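Local coordinates for protein Plm1 (Streptomyces sp. HK803, PDB 4HXY) that probably reduces the beta-keto group of a growing polyketide with NADPH, as the ketoreductase of the first module of phoslactomycin biosynthesis, at residues 220-224 with 225-229; 300-303 with 304-307; 390-393 with 394-397; 291-294 with 295-298. All coordinates share one frame; numbering follows the deposited sequence.

Interaction 1 (220-224 with 225-229). With NDP (NADPH dihydro-nicotinamide-adenine-dinucleotide phosphate), chain C.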
loop_
_atom_site.group_PDB
_atom_site.type_symbol
_atom_site.label_atom_id
_atom_site.label_comp_id
_atom_site.label_asym_id
_atom_site.label_seq_id
_atom_site.Cartn_x
_atom_site.Cartn_y
_atom_site.Cartn_z
ATOM N N SER A 220 -9.792 8.811 17.104
ATOM C CA SER A 220 -8.588 8.058 17.495
ATOM C C SER A 220 -8.976 7.269 18.726
ATOM O O SER A 220 -10.033 7.516 19.295
ATOM C CB SER A 220 -7.416 8.970 17.752
ATOM O OG SER A 220 -7.603 9.779 18.914
ATOM N N ARG A 221 -8.170 6.292 19.128
ATOM C CA ARG A 221 -8.520 5.540 20.335
ATOM C C ARG A 221 -8.475 6.427 21.578
ATOM O O ARG A 221 -9.257 6.229 22.507
ATOM C CB ARG A 221 -7.613 4.342 20.514
ATOM C CG ARG A 221 -7.820 3.284 19.453
ATOM C CD ARG A 221 -6.655 2.325 19.336
ATOM N NE ARG A 221 -5.390 2.986 19.083
ATOM C CZ ARG A 221 -4.235 2.332 18.962
ATOM N NH1 ARG A 221 -4.210 1.005 19.049
ATOM N NH2 ARG A 221 -3.109 2.993 18.774
ATOM N N GLN A 222 -7.580 7.394 21.592
ATOM C CA GLN A 222 -7.443 8.289 22.742
ATOM C C GLN A 222 -8.476 9.397 22.736
ATOM O O GLN A 222 -8.888 9.861 23.802
ATOM C CB GLN A 222 -6.058 8.883 22.814
ATOM C CG GLN A 222 -5.006 7.889 23.270
ATOM C CD GLN A 222 -3.629 8.439 23.142
ATOM O OE1 GLN A 222 -3.054 8.959 24.107
ATOM N NE2 GLN A 222 -3.090 8.390 21.919
ATOM N N GLY A 223 -8.878 9.848 21.556
ATOM C CA GLY A 223 -9.908 10.884 21.471
ATOM C C GLY A 223 -9.431 12.150 22.153
ATOM O O GLY A 223 -8.296 12.591 21.975
ATOM N N SER A 224 -10.289 12.721 22.989
ATOM C CA SER A 224 -9.949 13.970 23.645
ATOM C C SER A 224 -8.887 13.799 24.729
ATOM O O SER A 224 -8.355 14.791 25.217
ATOM C CB SER A 224 -11.200 14.603 24.250
ATOM O OG SER A 224 -11.800 13.733 25.172
ATOM N N ALA A 225 -8.593 12.553 25.109
ATOM C CA ALA A 225 -7.466 12.268 26.013
ATOM C C ALA A 225 -6.098 12.216 25.310
ATOM O O ALA A 225 -5.072 12.133 25.967
ATOM C CB ALA A 225 -7.729 10.987 26.791
ATOM N N ALA A 226 -6.060 12.282 23.974
ATOM C CA ALA A 226 -4.767 12.343 23.261
ATOM C C ALA A 226 -3.910 13.559 23.635
ATOM O O ALA A 226 -4.430 14.679 23.760
ATOM C CB ALA A 226 -4.977 12.319 21.741
ATOM N N PRO A 227 -2.592 13.348 23.798
ATOM C CA PRO A 227 -1.691 14.469 23.997
ATOM C C PRO A 227 -1.873 15.517 22.915
ATOM O O PRO A 227 -1.913 15.182 21.717
ATOM C CB PRO A 227 -0.308 13.833 23.895
ATOM C CG PRO A 227 -0.503 12.452 24.334
ATOM C CD PRO A 227 -1.892 12.057 23.918
ATOM N N GLY A 228 -2.025 16.766 23.338
ATOM C CA GLY A 228 -2.168 17.885 22.414
ATOM C C GLY A 228 -3.591 18.148 21.935
ATOM O O GLY A 228 -3.839 19.200 21.356
ATOM N N ALA A 229 -4.520 17.227 22.202
ATOM C CA ALA A 229 -5.897 17.322 21.668
ATOM C C ALA A 229 -6.624 18.610 22.087
ATOM O O ALA A 229 -7.337 19.231 21.282
ATOM C CB ALA A 229 -6.717 16.117 22.074
HETATM P PA NDP C . 0.631 9.359 14.233
HETATM O O1A NDP C . 0.945 10.704 14.796
HETATM O O2A NDP C . 1.055 8.146 15.004
HETATM O O5B NDP C . -0.940 9.259 13.967
HETATM C C5B NDP C . -1.563 7.997 13.848
HETATM C C4B NDP C . -2.943 8.100 14.430
HETATM O O4B NDP C . -3.629 6.873 14.285
HETATM C C3B NDP C . -2.941 8.390 15.912
HETATM O O3B NDP C . -3.854 9.482 16.141
HETATM C C2B NDP C . -3.446 7.125 16.568
HETATM O O2B NDP C . -4.096 7.557 17.745
HETATM C C1B NDP C . -4.357 6.599 15.463
HETATM N N9A NDP C . -4.725 5.191 15.538
HETATM C C8A NDP C . -3.896 4.090 15.550
HETATM N N7A NDP C . -4.652 2.975 15.650
HETATM C C5A NDP C . -5.972 3.352 15.676
HETATM C C6A NDP C . -7.166 2.655 15.754
HETATM N N6A NDP C . -7.259 1.331 15.823
HETATM N N1A NDP C . -8.344 3.382 15.776
HETATM C C2A NDP C . -8.332 4.769 15.683
HETATM N N3A NDP C . -7.156 5.471 15.612
HETATM C C4A NDP C . -6.003 4.751 15.601
HETATM O O3 NDP C . 1.254 9.192 12.758
HETATM P PN NDP C . 1.286 10.250 11.577
HETATM O O1N NDP C . 2.709 10.418 11.205
HETATM O O2N NDP C . 0.469 11.454 11.822
HETATM O O5D NDP C . 0.710 9.417 10.341
HETATM C C5D NDP C . -0.669 9.297 10.108
HETATM C C4D NDP C . -0.869 8.488 8.837
HETATM O O4D NDP C . -0.051 8.988 7.793
HETATM C C3D NDP C . -0.483 7.039 9.019
HETATM O O3D NDP C . -1.483 6.224 8.487
HETATM C C2D NDP C . 0.793 6.870 8.221
HETATM O O2D NDP C . 0.969 5.561 7.721
HETATM C C1D NDP C . 0.641 7.936 7.155
HETATM N N1N NDP C . 1.942 8.434 6.686
HETATM C C2N NDP C . 2.718 9.223 7.486
HETATM C C3N NDP C . 4.021 9.580 7.136
HETATM C C7N NDP C . 4.831 10.497 7.968
HETATM O O7N NDP C . 6.005 10.938 7.401
HETATM N N7N NDP C . 4.531 10.874 9.202
HETATM C C4N NDP C . 4.451 9.358 5.711
HETATM C C5N NDP C . 3.524 8.498 4.917
HETATM C C6N NDP C . 2.310 8.093 5.419
HETATM P P2B NDP C . -4.503 6.571 18.938
HETATM O O1X NDP C . -4.997 7.491 20.030
HETATM O O2X NDP C . -3.293 5.745 19.397
HETATM O O3X NDP C . -5.536 5.624 18.486
#
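Gln222 holds one oxygen of the NADPH 2'-phosphate with two donors, its backbone N and its side-chain NE2, the latter 2.8 Å from O1X, while its own carbonyl O receives the N-H of Ala225. This is the loop after the second strand of the Rossmann fold, where NADPH-dependent members of the short-chain dehydrogenase/reductase family commonly recognise the extra phosphate. Arg221 treats the next oxygen in the same way: backbone N and NE both donate to O3X, the NE bond being short and nearly straight (2.7 Å, 167°). Its NH2 goes on to O2X at 2.8 Å. A bend at chi3 (-56°) lays the guanidinium over the adenine, with N7A 3.3 Å above the centre of its plane, while the phosphorus lies in plane at its edge. Arginine suits the site, since its charge probably offsets that of the phosphate. Behind this grip, Ser220 OG stands between its backbone N and carbonyl carbon (chi1 68°) and accepts from Gly223 N at 2.9 Å, an ST motif. With an alanine here, the Gly223 N-H would probably lose its acceptor and Thr196 OG1 its hydroxyl partner. Gly223, whose positive phi favours glycine, turns the chain so that its O takes the N-H of Ala226. Packing finishes the loop: Gln222 CB lies 3.8 Å from Ala226 CB, and Gln222 OE1 comes to 3.3 Å from Pro227 CD.

Interaction 2 (300-303 with 304-307). With NDP (NADPH dihydro-nicotinamide-adenine-dinucleotide phosphate), chain C.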
loop_
_atom_site.group_PDB
_atom_site.type_symbol
_atom_site.label_atom_id
_atom_site.label_comp_id
_atom_site.label_asym_id
_atom_site.label_seq_id
_atom_site.Cartn_x
_atom_site.Cartn_y
_atom_site.Cartn_z
ATOM N N LYS A 300 -5.115 0.455 9.720
ATOM C CA LYS A 300 -4.987 0.975 8.365
ATOM C C LYS A 300 -5.944 0.249 7.419
ATOM O O LYS A 300 -6.803 0.874 6.794
ATOM C CB LYS A 300 -3.520 0.879 7.917
ATOM C CG LYS A 300 -3.239 1.554 6.608
ATOM C CD LYS A 300 -1.718 1.669 6.346
ATOM C CE LYS A 300 -1.056 2.875 7.061
ATOM N NZ LYS A 300 -1.421 4.182 6.463
ATOM N N VAL A 301 -5.855 -1.081 7.366
ATOM C CA VAL A 301 -6.614 -1.880 6.389
ATOM C C VAL A 301 -8.047 -2.180 6.838
ATOM O O VAL A 301 -9.012 -1.928 6.104
ATOM C CB VAL A 301 -5.909 -3.171 6.031
ATOM C CG1 VAL A 301 -6.700 -3.930 4.968
ATOM C CG2 VAL A 301 -4.495 -2.884 5.511
ATOM N N GLU A 302 -8.195 -2.770 8.015
ATOM C CA GLU A 302 -9.527 -3.115 8.491
ATOM C C GLU A 302 -10.355 -1.838 8.754
ATOM O O GLU A 302 -11.557 -1.823 8.467
ATOM C CB GLU A 302 -9.453 -4.047 9.710
ATOM C CG GLU A 302 -8.665 -5.361 9.440
ATOM C CD GLU A 302 -9.121 -6.137 8.189
ATOM O OE1 GLU A 302 -10.352 -6.278 7.969
ATOM O OE2 GLU A 302 -8.243 -6.602 7.413
ATOM N N GLY A 303 -9.725 -0.784 9.277
ATOM C CA GLY A 303 -10.358 0.537 9.376
ATOM C C GLY A 303 -10.870 1.062 8.044
ATOM O O GLY A 303 -12.007 1.497 7.921
ATOM N N ALA A 304 -10.024 1.038 7.023
ATOM C CA ALA A 304 -10.432 1.530 5.718
ATOM C C ALA A 304 -11.572 0.727 5.108
ATOM O O ALA A 304 -12.488 1.313 4.502
ATOM C CB ALA A 304 -9.242 1.565 4.775
ATOM N N LEU A 305 -11.513 -0.601 5.258
ATOM C CA LEU A 305 -12.531 -1.486 4.724
ATOM C C LEU A 305 -13.854 -1.238 5.438
ATOM O O LEU A 305 -14.911 -1.260 4.812
ATOM C CB LEU A 305 -12.137 -2.947 4.885
ATOM C CG LEU A 305 -11.057 -3.396 3.896
ATOM C CD1 LEU A 305 -10.444 -4.738 4.332
ATOM C CD2 LEU A 305 -11.520 -3.459 2.442
ATOM N N LEU A 306 -13.782 -1.017 6.745
ATOM C CA LEU A 306 -15.007 -0.756 7.524
ATOM C C LEU A 306 -15.604 0.585 7.105
ATOM O O LEU A 306 -16.819 0.686 6.869
ATOM C CB LEU A 306 -14.703 -0.768 9.015
ATOM C CG LEU A 306 -15.883 -0.596 9.979
ATOM C CD1 LEU A 306 -16.961 -1.651 9.754
ATOM C CD2 LEU A 306 -15.370 -0.633 11.409
ATOM N N LEU A 307 -14.754 1.598 6.937
ATOM C CA LEU A 307 -15.223 2.914 6.492
ATOM C C LEU A 307 -15.879 2.838 5.121
ATOM O O LEU A 307 -16.898 3.469 4.878
ATOM C CB LEU A 307 -14.093 3.928 6.450
ATOM C CG LEU A 307 -13.567 4.406 7.803
ATOM C CD1 LEU A 307 -12.139 4.952 7.663
ATOM C CD2 LEU A 307 -14.501 5.447 8.419
HETATM P PA NDP C . 0.631 9.359 14.233
HETATM O O1A NDP C . 0.945 10.704 14.796
HETATM O O2A NDP C . 1.055 8.146 15.004
HETATM O O5B NDP C . -0.940 9.259 13.967
HETATM C C5B NDP C . -1.563 7.997 13.848
HETATM C C4B NDP C . -2.943 8.100 14.430
HETATM O O4B NDP C . -3.629 6.873 14.285
HETATM C C3B NDP C . -2.941 8.390 15.912
HETATM O O3B NDP C . -3.854 9.482 16.141
HETATM C C2B NDP C . -3.446 7.125 16.568
HETATM O O2B NDP C . -4.096 7.557 17.745
HETATM C C1B NDP C . -4.357 6.599 15.463
HETATM N N9A NDP C . -4.725 5.191 15.538
HETATM C C8A NDP C . -3.896 4.090 15.550
HETATM N N7A NDP C . -4.652 2.975 15.650
HETATM C C5A NDP C . -5.972 3.352 15.676
HETATM C C6A NDP C . -7.166 2.655 15.754
HETATM N N6A NDP C . -7.259 1.331 15.823
HETATM N N1A NDP C . -8.344 3.382 15.776
HETATM C C2A NDP C . -8.332 4.769 15.683
HETATM N N3A NDP C . -7.156 5.471 15.612
HETATM C C4A NDP C . -6.003 4.751 15.601
HETATM O O3 NDP C . 1.254 9.192 12.758
HETATM P PN NDP C . 1.286 10.250 11.577
HETATM O O1N NDP C . 2.709 10.418 11.205
HETATM O O2N NDP C . 0.469 11.454 11.822
HETATM O O5D NDP C . 0.710 9.417 10.341
HETATM C C5D NDP C . -0.669 9.297 10.108
HETATM C C4D NDP C . -0.869 8.488 8.837
HETATM O O4D NDP C . -0.051 8.988 7.793
HETATM C C3D NDP C . -0.483 7.039 9.019
HETATM O O3D NDP C . -1.483 6.224 8.487
HETATM C C2D NDP C . 0.793 6.870 8.221
HETATM O O2D NDP C . 0.969 5.561 7.721
HETATM C C1D NDP C . 0.641 7.936 7.155
HETATM N N1N NDP C . 1.942 8.434 6.686
HETATM C C2N NDP C . 2.718 9.223 7.486
HETATM C C3N NDP C . 4.021 9.580 7.136
HETATM C C7N NDP C . 4.831 10.497 7.968
HETATM O O7N NDP C . 6.005 10.938 7.401
HETATM N N7N NDP C . 4.531 10.874 9.202
HETATM C C4N NDP C . 4.451 9.358 5.711
HETATM C C5N NDP C . 3.524 8.498 4.917
HETATM C C6N NDP C . 2.310 8.093 5.419
HETATM P P2B NDP C . -4.503 6.571 18.938
HETATM O O1X NDP C . -4.997 7.491 20.030
HETATM O O2X NDP C . -3.293 5.745 19.397
HETATM O O3X NDP C . -5.536 5.624 18.486
#
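Lys300 and Ala304 are one turn apart on helix 290-310, joined by the bond from Ala304 N to Lys300 O, a carbonyl that also accepts from His275 NE2. The lysine CB points away from residues 304-307, and CG, anti to the backbone N (chi1 -172°), carries the chain on toward the cofactor. On the way the side chain rests on Leu342 of helix 333-351. The bend at chi3 (-82°) brings CE to 3.4 Å from O2D of the nicotinamide ribose, and a second bend at chi4 (-72°) sets NZ between the two hydroxyls. There NZ is 2.9 Å from O3D and 3.0 Å from O2D, donating to both and also to Asn339 OD1. A long, flexible lysine suits this place, because its root is in the helix and its tip must reach a sugar.

The next turn is mostly apolar. Val301 and Leu305 lie alongside, pointing the same way, with Val301 CG1 3.9 Å from Leu305 CD1. Glu302 runs beside the same leucine, but its carboxylate is directed elsewhere, OE2 forming a salt bridge with Arg106. Leu307 leans its CG to 3.3 Å from Gly303 O and reaches strands 189-193 and 270-275, as a core leucine should. The chemistry thus divides: Ala304, Leu306 and Leu307 seat the helix against its neighbours, and the Lys300 ammonium, with three oxygen acceptors, probably holds the ribose in place.

Interaction 3 (390-393 with 394-397)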
loop_
_atom_site.group_PDB
_atom_site.type_symbol
_atom_site.label_atom_id
_atom_site.label_comp_id
_atom_site.label_asym_id
_atom_site.label_seq_id
_atom_site.Cartn_x
_atom_site.Cartn_y
_atom_site.Cartn_z
ATOM N N ALA A 390 3.687 22.436 1.761
ATOM C CA ALA A 390 3.838 21.741 0.485
ATOM C C ALA A 390 3.012 20.459 0.468
ATOM O O ALA A 390 2.392 20.117 -0.550
ATOM C CB ALA A 390 5.299 21.425 0.223
ATOM N N ALA A 391 3.025 19.724 1.577
ATOM C CA ALA A 391 2.286 18.477 1.654
ATOM C C ALA A 391 0.782 18.713 1.562
ATOM O O ALA A 391 0.052 18.017 0.855
ATOM C CB ALA A 391 2.630 17.739 2.943
ATOM N N LEU A 392 0.310 19.712 2.300
ATOM C CA LEU A 392 -1.114 20.013 2.299
ATOM C C LEU A 392 -1.581 20.507 0.926
ATOM O O LEU A 392 -2.717 20.214 0.502
ATOM C CB LEU A 392 -1.439 21.023 3.412
ATOM C CG LEU A 392 -1.390 20.454 4.830
ATOM C CD1 LEU A 392 -1.462 21.589 5.872
ATOM C CD2 LEU A 392 -2.491 19.422 5.076
ATOM N N GLN A 393 -0.744 21.271 0.232
ATOM C CA GLN A 393 -1.092 21.714 -1.112
ATOM C C GLN A 393 -1.182 20.511 -2.041
ATOM O O GLN A 393 -2.134 20.387 -2.816
ATOM C CB GLN A 393 -0.094 22.727 -1.654
ATOM C CG GLN A 393 -0.386 23.141 -3.085
ATOM C CD GLN A 393 -1.640 23.970 -3.213
ATOM O OE1 GLN A 393 -1.658 25.149 -2.844
ATOM N NE2 GLN A 393 -2.701 23.368 -3.750
ATOM N N ALA A 394 -0.231 19.586 -1.923
ATOM C CA ALA A 394 -0.276 18.385 -2.753
ATOM C C ALA A 394 -1.489 17.531 -2.432
ATOM O O ALA A 394 -2.070 16.921 -3.319
ATOM C CB ALA A 394 1.033 17.573 -2.595
ATOM N N MET A 395 -1.887 17.495 -1.156
ATOM C CA MET A 395 -3.112 16.799 -0.767
ATOM C C MET A 395 -4.338 17.352 -1.501
ATOM O O MET A 395 -5.120 16.594 -2.053
ATOM C CB MET A 395 -3.327 16.874 0.740
ATOM C CG MET A 395 -4.583 16.143 1.189
ATOM S SD MET A 395 -4.964 16.467 2.919
ATOM C CE MET A 395 -5.532 18.170 2.796
ATOM N N GLU A 396 -4.482 18.669 -1.501
ATOM C CA GLU A 396 -5.577 19.337 -2.220
ATOM C C GLU A 396 -5.548 19.000 -3.710
ATOM O O GLU A 396 -6.569 18.676 -4.303
ATOM C CB GLU A 396 -5.471 20.850 -2.006
ATOM C CG GLU A 396 -6.285 21.691 -2.934
ATOM C CD GLU A 396 -6.231 23.176 -2.563
ATOM O OE1 GLU A 396 -5.511 23.955 -3.263
ATOM O OE2 GLU A 396 -6.896 23.540 -1.558
ATOM N N GLN A 397 -4.359 19.038 -4.298
ATOM C CA GLN A 397 -4.184 18.707 -5.708
ATOM C C GLN A 397 -4.614 17.265 -6.014
ATOM O O GLN A 397 -5.269 17.009 -7.017
ATOM C CB GLN A 397 -2.731 18.921 -6.127
ATOM C CG GLN A 397 -2.293 20.363 -6.194
ATOM C CD GLN A 397 -0.803 20.490 -6.449
ATOM O OE1 GLN A 397 -0.004 20.314 -5.552
ATOM N NE2 GLN A 397 -0.426 20.741 -7.704
#
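Leu392 and Met395 lie side by side and point the same way, an i to i+3 pair on helix 388-400. Met395 sends CG anti to its backbone N (chi1 -179°), and the bend at its last torsion turns the methyl CE back to 4.0 Å from Leu392 CD2. The pair faces helix 198-210, where Leu392 meets Arg206 and Met395 meets Val203; the Met395 side chain also touches Trp184, and an unbranched, flexible methionine suits such a mixed surface. On another face Gln393 and Glu396 cross obliquely, their amide and carboxylate planes 69° apart. In one of two conformers of Gln393, NE2 donates to Glu396 OE1 at 2.9 Å from above the carboxylate plane; in the other the bond is doubtful. The second carboxylate oxygen, OE2, accepts from Trp184 N.

Gln397, at i+4, lies across Gln393 at about a right angle, the two amide planes almost perpendicular. Gln397 CG is 3.4 Å from Gln393 O, and its OE1 comes to 3.8 Å from Gln393 CG without a hydrogen bond, while NE2 donates to Pro179 O. Ala394 packs on Trp7 of strand 6-14, where its small methyl suits a neighbour as large as tryptophan. The chemistry therefore differs round the helix: apolar groups join it to helix 198-210 and strand 6-14, whereas Glu396 and Gln397 bind backbone groups of Trp184 and Pro179.

Interaction 4 (291-294 with 295-298)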
loop_
_atom_site.group_PDB
_atom_site.type_symbol
_atom_site.label_atom_id
_atom_site.label_comp_id
_atom_site.label_asym_id
_atom_site.label_seq_id
_atom_site.Cartn_x
_atom_site.Cartn_y
_atom_site.Cartn_z
ATOM N N GLU A 291 0.085 -12.959 13.898
ATOM C CA GLU A 291 -0.701 -12.104 14.795
ATOM C C GLU A 291 -0.190 -10.648 14.793
ATOM O O GLU A 291 -0.975 -9.677 14.724
ATOM C CB GLU A 291 -0.718 -12.695 16.202
ATOM C CG GLU A 291 -1.612 -11.925 17.153
ATOM C CD GLU A 291 -1.705 -12.529 18.540
ATOM O OE1 GLU A 291 -1.085 -13.597 18.806
ATOM O OE2 GLU A 291 -2.423 -11.914 19.369
ATOM N N GLU A 292 1.130 -10.497 14.849
ATOM C CA GLU A 292 1.733 -9.173 14.779
ATOM C C GLU A 292 1.528 -8.531 13.415
ATOM O O GLU A 292 1.257 -7.339 13.349
ATOM C CB GLU A 292 3.196 -9.182 15.208
ATOM C CG GLU A 292 3.339 -8.981 16.735
ATOM C CD GLU A 292 2.590 -7.738 17.264
ATOM O OE1 GLU A 292 2.772 -6.619 16.703
ATOM O OE2 GLU A 292 1.799 -7.879 18.240
ATOM N N LEU A 293 1.629 -9.313 12.341
ATOM C CA LEU A 293 1.314 -8.787 10.983
ATOM C C LEU A 293 -0.113 -8.227 10.971
ATOM O O LEU A 293 -0.367 -7.125 10.472
ATOM C CB LEU A 293 1.477 -9.854 9.892
ATOM C CG LEU A 293 1.280 -9.348 8.457
ATOM C CD1 LEU A 293 2.425 -8.430 8.109
ATOM C CD2 LEU A 293 1.163 -10.487 7.442
ATOM N N ALA A 294 -1.047 -8.991 11.515
ATOM C CA ALA A 294 -2.433 -8.546 11.560
ATOM C C ALA A 294 -2.585 -7.275 12.386
ATOM O O ALA A 294 -3.325 -6.357 12.002
ATOM C CB ALA A 294 -3.336 -9.642 12.096
ATOM N N ALA A 295 -1.922 -7.212 13.535
ATOM C CA ALA A 295 -1.950 -5.992 14.374
ATOM C C ALA A 295 -1.371 -4.762 13.685
ATOM O O ALA A 295 -1.879 -3.635 13.845
ATOM C CB ALA A 295 -1.214 -6.247 15.710
ATOM N N GLN A 296 -0.320 -4.977 12.901
ATOM C CA GLN A 296 0.312 -3.921 12.125
ATOM C C GLN A 296 -0.597 -3.380 11.025
ATOM O O GLN A 296 -0.475 -2.217 10.664
ATOM C CB GLN A 296 1.607 -4.442 11.484
ATOM C CG GLN A 296 2.778 -4.610 12.449
ATOM C CD GLN A 296 3.960 -5.405 11.890
ATOM O OE1 GLN A 296 4.002 -5.788 10.704
ATOM N NE2 GLN A 296 4.929 -5.672 12.760
ATOM N N MET A 297 -1.465 -4.230 10.487
ATOM C CA MET A 297 -2.332 -3.865 9.355
ATOM C C MET A 297 -3.744 -3.432 9.808
ATOM O O MET A 297 -4.517 -2.912 9.008
ATOM C CB MET A 297 -2.431 -5.040 8.355
ATOM C CG MET A 297 -1.119 -5.422 7.701
ATOM S SD MET A 297 -1.154 -6.897 6.687
ATOM C CE MET A 297 -2.172 -6.332 5.284
ATOM N N ALA A 298 -4.087 -3.639 11.082
ATOM C CA ALA A 298 -5.494 -3.573 11.506
ATOM C C ALA A 298 -6.131 -2.193 11.298
ATOM O O ALA A 298 -7.134 -2.067 10.577
ATOM C CB ALA A 298 -5.594 -3.948 12.945
HETATM O O HOH W 1 4.885 -5.669 15.612
#
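Leu293 places CG anti to its backbone N (chi1 -175°), while Met297, one turn on, places CG anti to its carbonyl carbon (chi1 -63°); with these torsions the two side chains lie side by side, pointing the same way. They belong to helix 290-310 of the Rossmann fold, near its start. Leu293 CG sits 3.9 Å from Met297 SD, a plain apolar contact. The pair spans a junction: Leu293 rests on Ala67 and Leu71 of helix 67-77, and Met297 on Ala337 and Cys341 of helix 333-351, so bulky, apolar residue types fit here.

The solvent side is polar. Glu292 bends at chi2, and its OE1 receives a bond from a water at 2.6 Å. The same water accepts from Gln296 NE2 at 2.9 Å, closing an i to i+4 bridge between carboxylate and amide through one water. Gln296 CG passes 3.3 Å from Glu292 O, and the chain runs extended beyond it. Its OE1 comes to 4.0 Å from Leu293 CD1, the two side chains crossing at about a right angle. A leucine in its place would probably leave the water without the N-H it accepts, and the Glu292 carboxylate less firmly held. Ala294 and Ala295, small and favourable to helix, suit the exposed face. Backbone bonding is less regular toward Met297, whose N is shared between two weak bonds, to Leu293 O at 3.1 Å and to Ala294 O at 3.2 Å.

In the fold
Interactions 2 and 4 are successive parts of helix 290-310, and they touch where Gly303 N probably bonds to Ala298 O. Their settings differ: interaction 4 is a surface contact with a water bridge on its solvent side, whereas interaction 2 is buried. Interactions 1 and 2 both hold NADPH, with centres about 20 Å apart. Interaction 1, partly buried in the loop after strand 215-220, grips the 2'-phosphate through a charged side chain, a side-chain amide and backbone amides; interaction 2 takes the nicotinamide ribose through a single nitrogen. Interaction 3 stands apart on helix 388-400, partly buried, its bonds to protein alone, mixing apolar contacts with side-chain bonds to backbone groups.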